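Local coordinates for protein 6-aminohexanoate-cyclic-dimer hydrolase (Arthrobacter sp., PDB 3A2Q) that hydrolyses the cyclic dimer of 6-aminohexanoate, a by-product of nylon-6 manufacture, to the linear dimer, opening one of its two amide bonds, at residues S307-Y312 / S412-G417; V175-S180 / L419-F424; F50-R55 / Q79-T84. The protein carries 1 engineered substitution. All blocks are in the same frame, centred on the assembly; numbering follows the deposited sequence.

Interaction 1: S307-Y312 / S412-G417; sequences SFLKDY and SAFISG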
# COMPACT_ATOMS: atom_id res chain seq x y z
N SER A 307 2.91 10.06 20.25
CA SER A 307 3.54 9.32 21.34
C SER A 307 3.42 7.82 21.11
O SER A 307 4.31 7.05 21.47
CB SER A 307 2.87 9.67 22.67
OG SER A 307 3.07 11.03 22.99
N PHE A 308 2.31 7.41 20.50
CA PHE A 308 2.04 6.01 20.22
C PHE A 308 3.11 5.34 19.37
O PHE A 308 3.30 4.12 19.45
CB PHE A 308 0.69 5.88 19.51
CG PHE A 308 0.71 6.38 18.08
CD1 PHE A 308 1.13 5.54 17.05
CD2 PHE A 308 0.33 7.68 17.78
CE1 PHE A 308 1.17 6.00 15.73
CE2 PHE A 308 0.37 8.15 16.47
CZ PHE A 308 0.79 7.30 15.44
N LEU A 309 3.80 6.12 18.54
CA LEU A 309 4.80 5.54 17.66
C LEU A 309 5.89 4.79 18.42
O LEU A 309 6.47 3.83 17.90
CB LEU A 309 5.43 6.62 16.76
CG LEU A 309 6.09 6.09 15.48
CD1 LEU A 309 5.07 5.30 14.65
CD2 LEU A 309 6.65 7.24 14.67
N LYS A 310 6.18 5.23 19.64
CA LYS A 310 7.20 4.57 20.44
C LYS A 310 6.73 3.15 20.75
O LYS A 310 7.49 2.18 20.63
CB LYS A 310 7.44 5.33 21.75
CG LYS A 310 8.57 4.75 22.59
CD LYS A 310 8.68 5.46 23.93
CE LYS A 310 9.79 4.85 24.77
NZ LYS A 310 9.57 3.40 25.02
N ASP A 311 5.47 3.04 21.15
CA ASP A 311 4.85 1.75 21.48
C ASP A 311 4.75 0.88 20.24
O ASP A 311 4.95 -0.32 20.30
CB ASP A 311 3.45 1.97 22.06
CG ASP A 311 3.46 2.79 23.32
OD1 ASP A 311 4.05 2.33 24.33
OD2 ASP A 311 2.89 3.90 23.31
N TYR A 312 4.43 1.51 19.11
CA TYR A 312 4.31 0.78 17.86
C TYR A 312 5.67 0.20 17.45
O TYR A 312 5.76 -0.93 16.97
CB TYR A 312 3.79 1.73 16.77
CG TYR A 312 3.46 1.05 15.46
CD1 TYR A 312 2.62 -0.06 15.42
CD2 TYR A 312 3.97 1.54 14.26
CE1 TYR A 312 2.30 -0.67 14.20
CE2 TYR A 312 3.66 0.94 13.05
CZ TYR A 312 2.83 -0.16 13.02
OH TYR A 312 2.53 -0.76 11.82
N SER A 412 14.27 2.50 11.92
CA SER A 412 14.93 3.42 11.00
C SER A 412 13.90 4.20 10.18
O SER A 412 14.13 5.34 9.79
CB SER A 412 15.89 2.66 10.07
OG SER A 412 15.23 1.63 9.36
N ALA A 413 12.75 3.58 9.93
CA ALA A 413 11.69 4.21 9.16
C ALA A 413 10.95 5.28 9.97
O ALA A 413 10.19 6.07 9.42
CB ALA A 413 10.70 3.16 8.66
N PHE A 414 11.18 5.30 11.28
CA PHE A 414 10.53 6.27 12.15
C PHE A 414 11.40 7.46 12.51
O PHE A 414 11.09 8.20 13.44
CB PHE A 414 10.05 5.60 13.44
CG PHE A 414 9.01 4.52 13.24
CD1 PHE A 414 8.31 4.43 12.04
CD2 PHE A 414 8.72 3.62 14.26
CE1 PHE A 414 7.33 3.45 11.87
CE2 PHE A 414 7.73 2.64 14.09
CZ PHE A 414 7.04 2.56 12.89
N ILE A 415 12.50 7.66 11.78
CA ILE A 415 13.38 8.79 12.07
C ILE A 415 13.50 9.77 10.90
O ILE A 415 13.35 9.39 9.74
CB ILE A 415 14.80 8.31 12.46
CG1 ILE A 415 15.44 7.55 11.29
CG2 ILE A 415 14.73 7.44 13.70
CD1 ILE A 415 16.85 7.08 11.56
N SER A 416 13.76 11.02 11.25
CA SER A 416 13.94 12.14 10.32
C SER A 416 13.33 12.03 8.92
O SER A 416 12.12 12.20 8.74
CB SER A 416 15.43 12.45 10.18
OG SER A 416 16.15 11.33 9.67
N GLY A 417 14.19 11.76 7.94
CA GLY A 417 13.78 11.66 6.55
C GLY A 417 12.70 10.65 6.22
O GLY A 417 11.90 10.88 5.31

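Interaction 2: V175-S180 / L419-F424; sequences VRIPAS and LQMLAF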
# COMPACT_ATOMS: atom_id res chain seq x y z
N VAL A 175 1.06 1.18 1.34
CA VAL A 175 0.34 1.14 0.06
C VAL A 175 0.10 2.59 -0.35
O VAL A 175 0.36 2.98 -1.49
CB VAL A 175 -1.02 0.41 0.17
CG1 VAL A 175 -1.95 0.86 -0.96
CG2 VAL A 175 -0.81 -1.10 0.07
N ARG A 176 -0.38 3.39 0.59
CA ARG A 176 -0.67 4.79 0.33
C ARG A 176 0.57 5.60 -0.04
O ARG A 176 0.51 6.44 -0.93
CB ARG A 176 -1.36 5.41 1.55
CG ARG A 176 -2.78 4.88 1.77
CD ARG A 176 -3.25 5.20 3.20
NE ARG A 176 -2.56 4.36 4.17
CZ ARG A 176 -2.45 4.63 5.46
NH1 ARG A 176 -2.97 5.74 5.97
NH2 ARG A 176 -1.80 3.79 6.26
N ILE A 177 1.69 5.35 0.63
CA ILE A 177 2.92 6.09 0.34
C ILE A 177 3.39 5.85 -1.10
O ILE A 177 3.60 6.80 -1.85
CB ILE A 177 4.03 5.75 1.38
CG1 ILE A 177 3.60 6.26 2.75
CG2 ILE A 177 5.35 6.41 0.98
CD1 ILE A 177 4.43 5.79 3.92
N PRO A 178 3.58 4.57 -1.50
CA PRO A 178 4.03 4.32 -2.87
C PRO A 178 3.04 4.88 -3.90
O PRO A 178 3.44 5.29 -4.98
CB PRO A 178 4.12 2.80 -2.93
CG PRO A 178 4.40 2.41 -1.51
CD PRO A 178 3.51 3.32 -0.72
N ALA A 179 1.75 4.88 -3.56
CA ALA A 179 0.73 5.40 -4.46
C ALA A 179 0.93 6.91 -4.62
O ALA A 179 0.89 7.42 -5.73
CB ALA A 179 -0.68 5.11 -3.92
N SER A 180 1.13 7.60 -3.51
CA SER A 180 1.34 9.05 -3.54
C SER A 180 2.59 9.38 -4.38
O SER A 180 2.55 10.23 -5.28
CB SER A 180 1.53 9.58 -2.12
OG SER A 180 1.84 10.97 -2.11
N LEU A 419 10.54 9.45 8.63
CA LEU A 419 9.38 9.83 9.42
C LEU A 419 8.41 10.68 8.60
O LEU A 419 7.20 10.47 8.65
CB LEU A 419 9.81 10.58 10.68
CG LEU A 419 8.68 11.13 11.57
CD1 LEU A 419 7.76 10.01 12.01
CD2 LEU A 419 9.28 11.83 12.79
N GLN A 420 8.94 11.64 7.84
CA GLN A 420 8.08 12.52 7.06
C GLN A 420 7.30 11.82 5.94
O GLN A 420 6.31 12.35 5.45
CB GLN A 420 8.87 13.69 6.47
CG GLN A 420 9.27 14.72 7.52
CD GLN A 420 9.57 16.08 6.91
OE1 GLN A 420 10.70 16.56 6.94
NE2 GLN A 420 8.54 16.72 6.35
N MET A 421 7.74 10.63 5.55
CA MET A 421 7.03 9.89 4.52
C MET A 421 5.77 9.24 5.09
O MET A 421 4.75 9.14 4.41
CB MET A 421 7.92 8.78 3.94
CG MET A 421 9.19 9.25 3.26
SD MET A 421 8.86 10.25 1.82
CE MET A 421 8.37 8.98 0.64
N LEU A 422 5.84 8.80 6.35
CA LEU A 422 4.71 8.10 6.97
C LEU A 422 3.96 8.78 8.11
O LEU A 422 3.01 8.20 8.65
CB LEU A 422 5.19 6.71 7.43
CG LEU A 422 6.42 6.64 8.35
CD1 LEU A 422 6.08 7.19 9.73
CD2 LEU A 422 6.89 5.19 8.48
N ALA A 423 4.34 10.00 8.48
CA ALA A 423 3.68 10.69 9.59
C ALA A 423 2.17 10.90 9.41
O ALA A 423 1.43 10.85 10.39
CB ALA A 423 4.37 12.03 9.86
N PHE A 424 1.72 11.14 8.19
CA PHE A 424 0.29 11.35 7.93
C PHE A 424 -0.47 10.08 7.54
O PHE A 424 -1.68 10.12 7.32
CB PHE A 424 0.10 12.41 6.84
CG PHE A 424 0.25 13.83 7.31
CD1 PHE A 424 0.88 14.13 8.52
CD2 PHE A 424 -0.20 14.88 6.52
CE1 PHE A 424 1.06 15.45 8.93
CE2 PHE A 424 -0.03 16.21 6.92
CZ PHE A 424 0.60 16.49 8.13

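Interaction 3: F50-R55 / Q79-T84; sequences FEKARR and QGDINT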
# COMPACT_ATOMS: atom_id res chain seq x y z
N PHE A 50 5.51 -15.15 -16.17
CA PHE A 50 4.85 -15.17 -17.47
C PHE A 50 4.23 -16.52 -17.85
O PHE A 50 3.17 -16.56 -18.47
CB PHE A 50 5.83 -14.72 -18.56
CG PHE A 50 6.50 -13.40 -18.27
CD1 PHE A 50 5.76 -12.34 -17.75
CD2 PHE A 50 7.85 -13.22 -18.54
CE1 PHE A 50 6.37 -11.11 -17.50
CE2 PHE A 50 8.46 -11.99 -18.29
CZ PHE A 50 7.72 -10.93 -17.77
N GLU A 51 4.88 -17.62 -17.49
CA GLU A 51 4.33 -18.93 -17.81
C GLU A 51 3.03 -19.18 -17.06
O GLU A 51 2.03 -19.57 -17.66
CB GLU A 51 5.35 -20.03 -17.52
CG GLU A 51 6.64 -19.88 -18.33
CD GLU A 51 6.39 -19.82 -19.83
OE1 GLU A 51 7.35 -19.53 -20.58
OE2 GLU A 51 5.25 -20.06 -20.27
N LYS A 52 3.04 -18.96 -15.74
CA LYS A 52 1.83 -19.16 -14.96
C LYS A 52 0.75 -18.23 -15.50
O LYS A 52 -0.40 -18.62 -15.66
CB LYS A 52 2.07 -18.85 -13.48
CG LYS A 52 0.77 -18.80 -12.67
CD LYS A 52 1.01 -18.64 -11.17
CE LYS A 52 1.53 -19.92 -10.54
NZ LYS A 52 1.57 -19.83 -9.06
N ALA A 53 1.14 -16.99 -15.78
CA ALA A 53 0.20 -16.01 -16.30
C ALA A 53 -0.42 -16.53 -17.60
O ALA A 53 -1.59 -16.30 -17.88
CB ALA A 53 0.90 -14.69 -16.55
N ARG A 54 0.39 -17.24 -18.38
CA ARG A 54 -0.07 -17.78 -19.64
C ARG A 54 -1.01 -18.97 -19.47
O ARG A 54 -1.94 -19.14 -20.26
CB ARG A 54 1.13 -18.17 -20.51
CG ARG A 54 1.79 -16.98 -21.18
CD ARG A 54 3.18 -17.32 -21.69
NE ARG A 54 3.76 -16.20 -22.43
CZ ARG A 54 5.07 -15.96 -22.51
NH1 ARG A 54 5.93 -16.76 -21.90
NH2 ARG A 54 5.51 -14.92 -23.20
N ARG A 55 -0.78 -19.77 -18.44
CA ARG A 55 -1.63 -20.93 -18.17
C ARG A 55 -2.98 -20.46 -17.63
O ARG A 55 -4.03 -20.93 -18.05
CB ARG A 55 -1.00 -21.85 -17.14
CG ARG A 55 0.47 -22.17 -17.33
CD ARG A 55 0.99 -22.91 -16.10
NE ARG A 55 2.45 -22.96 -16.04
CZ ARG A 55 3.13 -23.40 -14.99
NH1 ARG A 55 2.48 -23.83 -13.91
NH2 ARG A 55 4.45 -23.41 -15.00
N GLN A 79 1.41 -20.33 -4.78
CA GLN A 79 1.87 -21.72 -4.81
C GLN A 79 2.95 -22.03 -5.84
O GLN A 79 2.83 -21.69 -7.01
CB GLN A 79 0.67 -22.64 -5.04
CG GLN A 79 0.99 -24.12 -4.99
CD GLN A 79 -0.25 -24.98 -5.08
OE1 GLN A 79 -1.00 -24.91 -6.06
NE2 GLN A 79 -0.49 -25.80 -4.06
N GLY A 80 4.02 -22.66 -5.36
CA GLY A 80 5.12 -23.04 -6.23
C GLY A 80 6.05 -21.93 -6.70
O GLY A 80 6.98 -22.19 -7.46
N ASP A 81 5.81 -20.70 -6.26
CA ASP A 81 6.65 -19.59 -6.69
C ASP A 81 7.65 -19.11 -5.64
O ASP A 81 7.45 -19.28 -4.44
CB ASP A 81 5.77 -18.41 -7.13
CG ASP A 81 4.80 -18.80 -8.22
OD1 ASP A 81 5.22 -19.50 -9.17
OD2 ASP A 81 3.62 -18.40 -8.14
N ILE A 82 8.73 -18.51 -6.13
CA ILE A 82 9.79 -17.99 -5.27
C ILE A 82 9.22 -16.99 -4.27
O ILE A 82 8.39 -16.15 -4.62
CB ILE A 82 10.87 -17.28 -6.12
CG1 ILE A 82 11.59 -18.30 -7.00
CG2 ILE A 82 11.87 -16.58 -5.21
CD1 ILE A 82 12.40 -19.31 -6.22
N ASN A 83 9.67 -17.08 -3.02
CA ASN A 83 9.22 -16.18 -1.96
C ASN A 83 10.44 -15.73 -1.16
O ASN A 83 10.99 -16.51 -0.37
CB ASN A 83 8.24 -16.90 -1.04
CG ASN A 83 7.69 -16.01 0.06
OD1 ASN A 83 7.47 -16.46 1.18
ND2 ASN A 83 7.47 -14.74 -0.27
N THR A 84 10.87 -14.49 -1.34
CA THR A 84 12.05 -13.98 -0.65
C THR A 84 11.78 -12.98 0.47
O THR A 84 12.52 -12.93 1.45
CB THR A 84 13.03 -13.31 -1.63
OG1 THR A 84 12.44 -12.11 -2.14
CG2 THR A 84 13.34 -14.25 -2.80

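Interaction 1: S307-Y312 / S412-G417
Tyr312 N lies 2.9 Å from Phe308 O, a helical backbone bond near the start of helix 308-331, and the same turn of helix brings the side chains of Leu309 and Tyr312 round to Phe414. Between the two segments everything is apolar, and the Phe414 ring is the centre of it. Leu309 lies over one face of that ring: its CD1 methyl stands 3.8 Å from the centroid of the Phe414 ring and only 11° off the normal, a well-centred CH-pi contact. The other branch covers the root of the ring, with Leu309 CD2 3.9 Å from Phe414 CG. Leu309 CG, 3.8 Å from Phe414 CD2, bridges the two positions, and both branches lie on the same face, CD1 over the centre and CD2 toward the CB end.

Tyr312 meets the far end of the phenylalanine. Its CD2 comes within 3.5 Å of Phe414 CZ, and Tyr312 CE2 follows at 3.8 Å from the same CZ. The rings meet rim to rim with centroids 5.9 Å apart and planes inclined by 27°, so this is not a stack. Tyr312 gets there because its CG is anti to the backbone N (chi1 -173°), which swings the ring off the helix toward the phenylalanine. Its hydroxyl runs on past the contact to a weak hydrogen bond with the carbonyl O of Ala171, itself a residue of the ligand pocket.

Phe414 also rests on Leu422, and it touches a bound 6-aminohexanoic acid. Its ring is therefore backed by Leu309 and bordered by Tyr312 while it serves as wall for the ligand. This is the arrangement of a substrate pocket: an aromatic first-shell residue, just ahead of helix 416-422 in the amidase fold, is backed by second-shell side chains from a neighbouring helix.

Interaction 2: V175-S180 / L419-F424
Ile177 pushes its longer branch against the backbone of Met421 and Leu422, near the end of helix 416-422, and this is the tight part of the contact. Ile177 CD1 lies 3.4 Å from Met421 O, and CG1 of the same isoleucine is 3.5 Å from that carbonyl oxygen. CD1 also meets the foot of the next side chain, 3.7 Å from Leu422 CB. The branch reaches this place because CD1 stands anti to CA (chi2 169°), which carries the end methyl well clear of its own helix. Leu422 offers only its CB here; the rest of that side chain turns off toward Phe414 and bound 6-aminohexanoic acid.

The short branch is packed more loosely. Ile177 CG2 has one neighbour across the contact, Met421 CE at 4.0 Å, and Met421 must fold to supply it: bends at chi2 (-63°) and chi3 (-75°) curl the chain round, bringing the terminal methyl back to the isoleucine. Even this looser side is buried: Ile177 and Met421 both lie inside the protein. Cutting Ile177 back to an alanine would probably open a gap beside Met421 O and Leu422 CB and set the methionine methyl free to turn.

Arg176 barely grazes the second segment, and its guanidinium works beyond it, in a salt bridge with Asp170 and a hydrogen bond to Thr425 O. Ile177, by contrast, brings nothing but methyl and methylene groups to a carbonyl and two aliphatic chains. Such chemistry has no directional bond, so at Ile177 the fit rests on shape and burial, while the polar ties near it come from Arg176.

Interaction 3: F50-R55 / Q79-T84
Lys52, on helix 50-59, faces Asp81 in an irregular loop across a CA to CA distance of 9.6 Å, the closest CA pair of the two segments, and one long side chain spans it. The lysine's first torsion (170°) points the chain away from its own N, and it runs out extended before bending at chi3, which sets its ammonium group between two oxygens of the loop. Lys52 NZ is 2.7 Å from Asp81 OD2, a hydrogen-bonded salt bridge that approaches on the syn side of the carboxylate but 28° out of its plane. The second bond goes to main chain: Lys52 NZ donates to Gln79 O at 3.0 Å, in the carbonyl plane and with a C=O...N angle of 149°. The other carboxylate oxygen stands further back, Asp81 OD1 being 3.7 Å from Lys52 NZ.

Gly80, with a positive phi, lies between Gln79 and Asp81, and the turn there probably helps the carbonyl and the carboxylate converge on one ammonium group. Asp81 OD2 has a second partner in Ser78 OG, so it is gripped both by the loop itself and by the helix. Asp81 is buried, and the lysine's charge would probably help to keep it ionised. Along the way the Lys52 side chain packs on Leu114 of strand 113-118.

Far from the annotated sites, this is a plain structural salt bridge: in the alpha/beta amidase fold, the helix following edge strand 45-48 is tied through one lysine, to a carboxylate and a backbone carbonyl, to the loop between strand 68-72 and helix 88-93.

Interactions 1 and 2 share helix 416-422 and lie with their centres 13 Å apart. They touch directly: Phe414 CE1 is 3.8 Å from Leu422 CD2, and Leu309 CD2 is 4.0 Å from Leu419 CD1, so the two contacts form one continuous, largely apolar packing beside bound 6-aminohexanoic acid. Within interaction 2, Ile177 stands about 6 Å, side chain to side chain, from Ala174, an engineered residue at the position assigned by similarity to the acyl-ester intermediate; in interaction 1 the side chain of Tyr312 is about 9 Å from that of Ala174. Interaction 3 is separate, its centre 36 Å from that of interaction 1, beyond the middle of the chain, and its nearest atoms about 16 Å from interaction 2.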